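Local coordinates for putative TOXIN related protein (Parabacteroides distasonis ATCC 8503, PDB 3K0Y) that is of unknown function but belongs to the NigD-like proteins, which join an N-terminal OB domain to a C-terminal beta sandwich, at residues A[107-112]-A[123-128]; A[39-44]-A[76-81]; A[113-118]-A[171-176]. One frame throughout, in Å; residues are numbered along the deposited sequence.

In the fold
Contact 2 comes first along the chain: it closes the excursion from 39-44 through strand 52-62 to 76-81, within the NigD-like OB domain. It is complete before the other two begin. Strand 74-88 then runs on toward the C-terminal domain and pairs in parallel with strand 163-172. Contacts 1 and 3 lie there and cross: 107-112 bonds to 123-128, with strand 113-116 between them in the chain, whereas 113-118 waits for 171-176 at the end of strand 163-172. These two touch, Ile108 CD1 lying 3.6 Å from Met113 CE. Contact 2 stays apart, its nearest atoms about 15 Å from contact 1 and about 13 Å from contact 3, yet all three reach one large mixed sheet.

Contact 1. Residues A[107-112]-A[123-128]; sequences SIYNNN and YFETLW
In the C-terminal beta sandwich domain, Ser107 pairs with Glu125 of strand 119-128, a single antiparallel hydrogen-bonded bridge. Ser107 N donates to Glu125 O at 2.8 Å, and Glu125 N returns a bond to Ser107 O. Past this bridge the chain leaves the strand's side, turns through a type II turn from Tyr109 to Asn112 and comes back where Tyr123 N donates to Asn112 O at 2.9 Å, nearly straight at 174°. Asn112 and Tyr123 lie side by side, the amide ND2 3.5 Å from ring atom CD2, with the two planes 66° apart. Two waters fill in the polar side. One gives hydrogens to Ser107 O and to Glu125 OE1, the latter at 2.6 Å; the other accepts from Tyr109 N and Asn112 ND2 and donates to Tyr123 O. A short amide and a carboxylate suit this partly exposed side, since both can hold water. On the buried side Ile108 CG1 packs 3.8 Å from Phe124 CB, and the Phe124 ring meets Phe152 edge-to-face. With Tyr123 and Glu125 on the water side and Phe124 on the buried side, this part of the strand has one face on the core, as in a beta sandwich.

Contact 2. Residues A[39-44]-A[76-81]; sequences AATNYP and IKVNAI
Ala40 and Thr41 run parallel to Lys77 and Val78, a two-residue beta ladder in the NigD-like OB domain, placed just after the chain turns a corner at Ala39. The backbone bonds come first. Ile76 O accepts from both Ala39 N, at 2.7 Å, and Ala40 N, so one carbonyl grips the chain at its corner. Val78 N then donates to Ala40 O, and Asn42 N to Val78 O at 3.0 Å, which ends the ladder.

Side-chain polar bonds extend it. Asn42 uses both ends of its amide: OD1 receives Lys77 NZ at 3.0 Å, with the ammonium above the amide plane, while ND2 donates to Asn79 O at 3.2 Å, in that plane and on a lone pair of the carbonyl. An asparagine suits the place because it can accept and donate at once. The long lysine chain, extended to CE and bent at chi4 (73°), sets NZ beside OD1. Thr41 OG1, anti to its backbone N (chi1 -176°), accepts from Tyr43 N, an ST turn that turns the chain out of the strand. Asn79 and Ala80 both face Asn57 in a classic beta bulge, and Asn79 ND2 donates to Thr59 OG1 and Asn57 OD1.

Packing contacts finish the account. Val78 and Thr41 lie side by side, and Val78 also packs on Tyr26 and Pro38. The broad ring of Tyr43 lies across Asn79 to Ile81, its CE1 3.9 Å from Ala80 CB. Ile81 CG2 makes a CH-pi contact over one face of that ring, 3.9 Å from its centroid.

Contact 3. Residues A[113-118]-A[171-176]; sequences MWIGDG and FNLSSL
Gly118 meets Leu173 through one backbone bond, Leu173 N to Gly118 O at 2.9 Å, with the donor nearly in line with the C=O bond (166°). It forms where both segments have left their strands: 113-116 has ended and the chain is turning at Asp117 and Gly118, and 163-172 is giving way to a type I turn from Leu173 to Leu176. Gly118 has positive phi (76°), a conformation that a residue without a side chain adopts easily.

Leu173 CB points toward segment 113-118 and comes within 3.3 Å of Gly118 O. With CG beside the backbone N (chi1 -60°), CG too stays close to that oxygen, at 3.6 Å. Leu173 CD1 and Ile115 CG1 make a loose contact at 4.5 Å. Branched aliphatic residues suit this apolar packing against Leu186 and Tyr203.

Asn172, just before the type I turn, braces its start. Its OD1 accepts from Ser174 N at 3.0 Å, which makes an Asx turn, and also from Ser174 OG at 2.9 Å, so two bonds hold the one oxygen. Asparagine and serine, with short polar groups, can close such a ring. Asp117 meanwhile forms salt bridges to Arg29 and Lys207. Strands 113-116 and 119-128 form a beta hairpin, and Leu173 N ties its Asp117-Gly118 connection to the end of strand 163-172, the antiparallel neighbour of 119-128.

Contact 1. Residues A[107-112]-A[123-128]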
loop_
_atom_site.group_PDB
_atom_site.type_symbol
_atom_site.label_atom_id
_atom_site.label_comp_id
_atom_site.label_asym_id
_atom_site.label_seq_id
_atom_site.Cartn_x
_atom_site.Cartn_y
_atom_site.Cartn_z
ATOM N N SER A 107 1.449 -15.295 -0.769
ATOM C CA SER A 107 2.889 -15.340 -0.579
ATOM C C SER A 107 3.455 -13.895 -0.493
ATOM O O SER A 107 3.249 -13.101 -1.412
ATOM C CB SER A 107 3.437 -16.022 -1.822
ATOM O OG SER A 107 4.797 -16.224 -1.717
ATOM N N ILE A 108 4.103 -13.532 0.610
ATOM C CA ILE A 108 4.822 -12.263 0.694
ATOM C C ILE A 108 6.282 -12.505 1.175
ATOM O O ILE A 108 6.497 -13.021 2.235
ATOM C CB ILE A 108 4.135 -11.292 1.650
ATOM C CG1 ILE A 108 2.631 -11.091 1.308
ATOM C CG2 ILE A 108 4.794 -9.938 1.617
ATOM C CD1 ILE A 108 1.875 -10.289 2.375
ATOM N N TYR A 109 7.274 -12.164 0.381
ATOM C CA TYR A 109 8.639 -12.323 0.813
ATOM C C TYR A 109 9.024 -11.082 1.597
ATOM O O TYR A 109 8.415 -10.013 1.467
ATOM C CB TYR A 109 9.555 -12.501 -0.354
ATOM C CG TYR A 109 9.424 -13.857 -0.958
ATOM C CD1 TYR A 109 8.301 -14.216 -1.748
ATOM C CD2 TYR A 109 10.382 -14.819 -0.703
ATOM C CE1 TYR A 109 8.193 -15.514 -2.291
ATOM C CE2 TYR A 109 10.284 -16.070 -1.233
ATOM C CZ TYR A 109 9.192 -16.429 -2.027
ATOM O OH TYR A 109 9.179 -17.724 -2.492
ATOM N N ASN A 110 9.949 -11.279 2.500
ATOM C CA ASN A 110 10.673 -10.182 3.153
ATOM C C ASN A 110 11.209 -9.186 2.092
ATOM O O ASN A 110 11.862 -9.559 1.075
ATOM C CB ASN A 110 11.834 -10.746 3.961
ATOM C CG ASN A 110 11.379 -11.513 5.191
ATOM O OD1 ASN A 110 10.920 -12.691 5.126
ATOM N ND2 ASN A 110 11.437 -10.827 6.337
ATOM N N ASN A 111 10.861 -7.945 2.317
ATOM C CA ASN A 111 11.285 -6.788 1.501
ATOM C C ASN A 111 10.207 -6.433 0.528
ATOM O O ASN A 111 10.318 -5.410 -0.094
ATOM C CB ASN A 111 12.675 -6.898 0.872
ATOM C CG ASN A 111 13.721 -7.057 1.901
ATOM O OD1 ASN A 111 13.483 -6.796 3.088
ATOM N ND2 ASN A 111 14.866 -7.498 1.501
ATOM N N ASN A 112 9.158 -7.259 0.452
ATOM C CA ASN A 112 8.030 -7.048 -0.462
ATOM C C ASN A 112 6.890 -6.437 0.321
ATOM O O ASN A 112 5.755 -6.271 -0.191
ATOM C CB ASN A 112 7.620 -8.363 -1.205
ATOM C CG ASN A 112 8.554 -8.699 -2.424
ATOM O OD1 ASN A 112 9.386 -7.905 -2.822
ATOM N ND2 ASN A 112 8.365 -9.874 -3.023
ATOM N N TYR A 123 3.738 -6.095 -2.245
ATOM C CA TYR A 123 3.831 -6.906 -3.452
ATOM C C TYR A 123 3.656 -8.345 -3.002
ATOM O O TYR A 123 4.467 -8.850 -2.215
ATOM C CB TYR A 123 5.217 -6.762 -4.122
ATOM C CG TYR A 123 5.411 -7.581 -5.392
ATOM C CD1 TYR A 123 5.074 -7.072 -6.642
ATOM C CD2 TYR A 123 5.930 -8.876 -5.333
ATOM C CE1 TYR A 123 5.269 -7.827 -7.836
ATOM C CE2 TYR A 123 6.126 -9.650 -6.492
ATOM C CZ TYR A 123 5.785 -9.115 -7.739
ATOM O OH TYR A 123 5.964 -9.887 -8.853
ATOM N N PHE A 124 2.633 -9.021 -3.517
ATOM C CA PHE A 124 2.256 -10.359 -3.036
ATOM C C PHE A 124 1.945 -11.241 -4.215
ATOM O O PHE A 124 1.709 -10.751 -5.340
ATOM C CB PHE A 124 1.054 -10.305 -2.070
ATOM C CG PHE A 124 -0.276 -9.941 -2.744
ATOM C CD1 PHE A 124 -0.619 -8.629 -2.945
ATOM C CD2 PHE A 124 -1.141 -10.931 -3.191
ATOM C CE1 PHE A 124 -1.818 -8.291 -3.592
ATOM C CE2 PHE A 124 -2.343 -10.599 -3.860
ATOM C CZ PHE A 124 -2.666 -9.295 -4.039
ATOM N N GLU A 125 1.969 -12.544 -3.989
ATOM C CA GLU A 125 1.595 -13.475 -5.028
ATOM C C GLU A 125 0.540 -14.407 -4.525
ATOM O O GLU A 125 0.425 -14.649 -3.348
ATOM C CB GLU A 125 2.787 -14.327 -5.474
ATOM C CG GLU A 125 3.897 -13.586 -6.184
ATOM C CD GLU A 125 5.117 -14.490 -6.428
ATOM O OE1 GLU A 125 5.832 -14.884 -5.446
ATOM O OE2 GLU A 125 5.332 -14.806 -7.600
ATOM N N THR A 126 -0.228 -14.948 -5.447
ATOM C CA THR A 126 -1.270 -15.898 -5.080
ATOM C C THR A 126 -1.659 -16.628 -6.347
ATOM O O THR A 126 -0.995 -16.463 -7.364
ATOM C CB THR A 126 -2.444 -15.167 -4.363
ATOM O OG1 THR A 126 -3.333 -16.115 -3.763
ATOM C CG2 THR A 126 -3.192 -14.244 -5.284
ATOM N N LEU A 127 -2.715 -17.434 -6.281
ATOM C CA LEU A 127 -3.198 -18.190 -7.424
ATOM C C LEU A 127 -4.466 -17.509 -7.946
ATOM O O LEU A 127 -5.324 -17.107 -7.146
ATOM C CB LEU A 127 -3.483 -19.648 -7.009
ATOM C CG LEU A 127 -2.260 -20.494 -6.589
ATOM C CD1 LEU A 127 -2.647 -21.716 -5.757
ATOM C CD2 LEU A 127 -1.499 -20.950 -7.862
ATOM N N TRP A 128 -4.542 -17.361 -9.274
ATOM C CA TRP A 128 -5.619 -16.683 -9.980
ATOM C C TRP A 128 -6.192 -17.589 -11.080
ATOM O O TRP A 128 -5.511 -18.492 -11.606
ATOM C CB TRP A 128 -5.111 -15.409 -10.681
ATOM C CG TRP A 128 -4.285 -14.557 -9.849
ATOM C CD1 TRP A 128 -2.981 -14.742 -9.561
ATOM C CD2 TRP A 128 -4.690 -13.353 -9.162
ATOM N NE1 TRP A 128 -2.532 -13.731 -8.736
ATOM C CE2 TRP A 128 -3.557 -12.864 -8.487
ATOM C CE3 TRP A 128 -5.890 -12.628 -9.085
ATOM C CZ2 TRP A 128 -3.583 -11.728 -7.717
ATOM C CZ3 TRP A 128 -5.913 -11.478 -8.325
ATOM C CH2 TRP A 128 -4.768 -11.045 -7.640
HETATM O O HOH W 1 5.447 -13.287 -3.421
HETATM O O HOH W 2 6.212 -11.138 -2.212
#

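Contact 2. Residues A[39-44]-A[76-81]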
loop_
_atom_site.group_PDB
_atom_site.type_symbol
_atom_site.label_atom_id
_atom_site.label_comp_id
_atom_site.label_asym_id
_atom_site.label_seq_id
_atom_site.Cartn_x
_atom_site.Cartn_y
_atom_site.Cartn_z
ATOM N N ALA A 39 7.732 17.424 -16.325
ATOM C CA ALA A 39 7.952 18.421 -17.364
ATOM C C ALA A 39 7.393 17.914 -18.703
ATOM O O ALA A 39 7.052 18.703 -19.581
ATOM C CB ALA A 39 9.432 18.725 -17.492
ATOM N N ALA A 40 7.335 16.592 -18.852
ATOM C CA ALA A 40 6.737 15.957 -20.023
ATOM C C ALA A 40 6.063 14.631 -19.613
ATOM O O ALA A 40 6.230 14.158 -18.482
ATOM C CB ALA A 40 7.783 15.737 -21.093
ATOM N N THR A 41 5.287 14.047 -20.515
ATOM C CA THR A 41 4.566 12.816 -20.223
ATOM C C THR A 41 4.162 12.115 -21.495
ATOM O O THR A 41 3.770 12.766 -22.447
ATOM C CB THR A 41 3.282 13.095 -19.360
ATOM O OG1 THR A 41 2.647 11.856 -19.014
ATOM C CG2 THR A 41 2.260 14.023 -20.121
ATOM N N ASN A 42 4.245 10.788 -21.515
ATOM C CA ASN A 42 3.548 9.990 -22.558
ATOM C C ASN A 42 2.061 9.776 -22.299
ATOM O O ASN A 42 1.357 9.310 -23.200
ATOM C CB ASN A 42 4.195 8.611 -22.708
ATOM C CG ASN A 42 5.581 8.678 -23.348
ATOM O OD1 ASN A 42 5.791 9.432 -24.268
ATOM N ND2 ASN A 42 6.502 7.883 -22.861
ATOM N N TYR A 43 1.568 10.067 -21.082
ATOM C CA TYR A 43 0.120 9.961 -20.783
ATOM C C TYR A 43 -0.518 11.314 -20.402
ATOM O O TYR A 43 -0.830 11.555 -19.227
ATOM C CB TYR A 43 -0.138 9.074 -19.595
ATOM C CG TYR A 43 0.248 7.624 -19.584
ATOM C CD1 TYR A 43 1.430 7.147 -20.160
ATOM C CD2 TYR A 43 -0.556 6.711 -18.847
ATOM C CE1 TYR A 43 1.771 5.785 -20.066
ATOM C CE2 TYR A 43 -0.223 5.369 -18.742
ATOM C CZ TYR A 43 0.940 4.906 -19.340
ATOM O OH TYR A 43 1.242 3.567 -19.213
ATOM N N PRO A 44 -0.762 12.195 -21.380
ATOM C CA PRO A 44 -1.246 13.504 -20.958
ATOM C C PRO A 44 -2.687 13.510 -20.433
ATOM O O PRO A 44 -3.092 14.493 -19.813
ATOM C CB PRO A 44 -1.110 14.358 -22.226
ATOM C CG PRO A 44 -1.178 13.361 -23.346
ATOM C CD PRO A 44 -0.473 12.140 -22.820
ATOM N N ILE A 76 10.769 15.668 -14.382
ATOM C CA ILE A 76 10.805 14.348 -15.029
ATOM C C ILE A 76 9.966 14.250 -16.281
ATOM O O ILE A 76 9.132 15.108 -16.554
ATOM C CB ILE A 76 10.402 13.199 -14.046
ATOM C CG1 ILE A 76 8.897 13.227 -13.713
ATOM C CG2 ILE A 76 11.283 13.251 -12.787
ATOM C CD1 ILE A 76 8.366 11.978 -12.932
ATOM N N LYS A 77 10.255 13.219 -17.069
ATOM C CA LYS A 77 9.315 12.709 -18.054
ATOM C C LYS A 77 8.684 11.429 -17.492
ATOM O O LYS A 77 9.387 10.465 -17.154
ATOM C CB LYS A 77 9.999 12.377 -19.359
ATOM C CG LYS A 77 9.064 11.778 -20.408
ATOM C CD LYS A 77 9.797 11.586 -21.720
ATOM C CE LYS A 77 9.031 10.674 -22.648
ATOM N NZ LYS A 77 7.838 11.327 -23.222
ATOM N N VAL A 78 7.365 11.441 -17.369
ATOM C CA VAL A 78 6.611 10.246 -17.068
ATOM C C VAL A 78 6.578 9.405 -18.336
ATOM O O VAL A 78 5.996 9.801 -19.319
ATOM C CB VAL A 78 5.165 10.615 -16.612
ATOM C CG1 VAL A 78 4.281 9.361 -16.474
ATOM C CG2 VAL A 78 5.226 11.404 -15.286
ATOM N N ASN A 79 7.247 8.264 -18.331
ATOM C CA ASN A 79 7.195 7.358 -19.473
ATOM C C ASN A 79 5.961 6.486 -19.409
ATOM O O ASN A 79 5.316 6.243 -20.433
ATOM C CB ASN A 79 8.434 6.489 -19.537
ATOM C CG ASN A 79 9.735 7.321 -19.589
ATOM O OD1 ASN A 79 9.842 8.284 -20.352
ATOM N ND2 ASN A 79 10.696 6.965 -18.748
ATOM N N ALA A 80 5.649 5.999 -18.211
ATOM C CA ALA A 80 4.428 5.229 -17.991
ATOM C C ALA A 80 4.002 5.371 -16.530
ATOM O O ALA A 80 4.791 5.691 -15.675
ATOM C CB ALA A 80 4.625 3.734 -18.378
ATOM N N ILE A 81 2.732 5.160 -16.259
ATOM C CA ILE A 81 2.229 5.285 -14.904
ATOM C C ILE A 81 1.048 4.319 -14.796
ATOM O O ILE A 81 0.071 4.407 -15.567
ATOM C CB ILE A 81 1.869 6.760 -14.576
ATOM C CG1 ILE A 81 1.215 6.876 -13.202
ATOM C CG2 ILE A 81 0.960 7.336 -15.684
ATOM C CD1 ILE A 81 1.257 8.270 -12.650
#

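Contact 3. Residues A[113-118]-A[171-176]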
loop_
_atom_site.group_PDB
_atom_site.type_symbol
_atom_site.label_atom_id
_atom_site.label_comp_id
_atom_site.label_asym_id
_atom_site.label_seq_id
_atom_site.Cartn_x
_atom_site.Cartn_y
_atom_site.Cartn_z
HETATM N N MSE A 113 7.157 -6.125 1.589
HETATM C CA MSE A 113 6.225 -5.311 2.371
HETATM C C MSE A 113 6.988 -4.147 2.963
HETATM O O MSE A 113 7.968 -4.351 3.621
HETATM C CB MSE A 113 5.630 -6.131 3.517
HETATM C CG MSE A 113 4.468 -5.418 4.110
HETATM SE SE MSE A 113 3.522 -6.286 5.595
HETATM C CE MSE A 113 3.041 -7.932 4.852
ATOM N N TRP A 114 6.550 -2.908 2.746
ATOM C CA TRP A 114 7.290 -1.794 3.323
ATOM C C TRP A 114 6.430 -0.582 3.575
ATOM O O TRP A 114 5.434 -0.402 2.897
ATOM C CB TRP A 114 8.487 -1.439 2.428
ATOM C CG TRP A 114 8.154 -0.715 1.171
ATOM C CD1 TRP A 114 8.268 0.623 0.947
ATOM C CD2 TRP A 114 7.627 -1.278 -0.032
ATOM N NE1 TRP A 114 7.873 0.923 -0.314
ATOM C CE2 TRP A 114 7.451 -0.219 -0.938
ATOM C CE3 TRP A 114 7.318 -2.577 -0.446
ATOM C CZ2 TRP A 114 6.986 -0.414 -2.225
ATOM C CZ3 TRP A 114 6.844 -2.764 -1.763
ATOM C CH2 TRP A 114 6.696 -1.687 -2.614
ATOM N N ILE A 115 6.834 0.254 4.537
ATOM C CA ILE A 115 6.199 1.532 4.789
ATOM C C ILE A 115 6.849 2.605 3.936
ATOM O O ILE A 115 8.068 2.696 3.883
ATOM C CB ILE A 115 6.251 1.949 6.284
ATOM C CG1 ILE A 115 5.455 0.943 7.132
ATOM C CG2 ILE A 115 5.594 3.347 6.463
ATOM C CD1 ILE A 115 5.578 1.206 8.647
ATOM N N GLY A 116 6.044 3.374 3.207
ATOM C CA GLY A 116 6.561 4.445 2.369
ATOM C C GLY A 116 5.478 5.499 2.186
ATOM O O GLY A 116 4.318 5.166 1.840
ATOM N N ASP A 117 5.851 6.752 2.458
ATOM C CA ASP A 117 4.986 7.910 2.354
ATOM C C ASP A 117 3.632 7.689 3.096
ATOM O O ASP A 117 2.603 8.067 2.596
ATOM C CB ASP A 117 4.763 8.275 0.865
ATOM C CG ASP A 117 3.969 9.577 0.690
ATOM O OD1 ASP A 117 4.317 10.558 1.367
ATOM O OD2 ASP A 117 2.979 9.629 -0.084
ATOM N N GLY A 118 3.666 7.089 4.285
ATOM C CA GLY A 118 2.452 6.883 5.138
ATOM C C GLY A 118 1.536 5.740 4.663
ATOM O O GLY A 118 0.420 5.535 5.187
ATOM N N PHE A 171 -1.947 0.633 1.307
ATOM C CA PHE A 171 -2.956 0.985 2.317
ATOM C C PHE A 171 -2.566 2.274 3.063
ATOM O O PHE A 171 -1.456 2.408 3.594
ATOM C CB PHE A 171 -3.138 -0.163 3.322
ATOM C CG PHE A 171 -3.646 -1.439 2.700
ATOM C CD1 PHE A 171 -4.985 -1.576 2.339
ATOM C CD2 PHE A 171 -2.811 -2.534 2.521
ATOM C CE1 PHE A 171 -5.453 -2.753 1.793
ATOM C CE2 PHE A 171 -3.313 -3.737 1.993
ATOM C CZ PHE A 171 -4.592 -3.846 1.621
ATOM N N ASN A 172 -3.482 3.233 3.080
ATOM C CA ASN A 172 -3.246 4.501 3.725
ATOM C C ASN A 172 -3.288 4.248 5.226
ATOM O O ASN A 172 -4.283 3.748 5.755
ATOM C CB ASN A 172 -4.313 5.506 3.262
ATOM C CG ASN A 172 -4.019 6.925 3.659
ATOM O OD1 ASN A 172 -3.493 7.175 4.740
ATOM N ND2 ASN A 172 -4.450 7.880 2.838
ATOM N N LEU A 173 -2.204 4.578 5.918
ATOM C CA LEU A 173 -2.128 4.347 7.373
ATOM C C LEU A 173 -2.515 5.539 8.216
ATOM O O LEU A 173 -2.333 5.529 9.431
ATOM C CB LEU A 173 -0.718 3.911 7.781
ATOM C CG LEU A 173 -0.247 2.629 7.114
ATOM C CD1 LEU A 173 1.194 2.275 7.509
ATOM C CD2 LEU A 173 -1.185 1.508 7.434
ATOM N N SER A 174 -3.047 6.570 7.593
ATOM C CA SER A 174 -3.236 7.817 8.299
ATOM C C SER A 174 -4.320 7.722 9.388
ATOM O O SER A 174 -4.413 8.609 10.190
ATOM C CB SER A 174 -3.562 8.938 7.292
ATOM O OG SER A 174 -4.839 8.748 6.736
ATOM N N SER A 175 -5.120 6.650 9.386
ATOM C CA SER A 175 -6.157 6.381 10.375
ATOM C C SER A 175 -5.611 5.659 11.604
ATOM O O SER A 175 -6.375 5.395 12.522
ATOM C CB SER A 175 -7.264 5.495 9.745
ATOM O OG SER A 175 -6.781 4.169 9.511
ATOM N N LEU A 176 -4.326 5.305 11.631
ATOM C CA LEU A 176 -3.748 4.724 12.837
ATOM C C LEU A 176 -3.578 5.843 13.875
ATOM O O LEU A 176 -3.400 6.996 13.493
ATOM C CB LEU A 176 -2.406 4.059 12.587
ATOM C CG LEU A 176 -2.427 2.794 11.713
ATOM C CD1 LEU A 176 -0.974 2.347 11.479
ATOM C CD2 LEU A 176 -3.299 1.688 12.303
#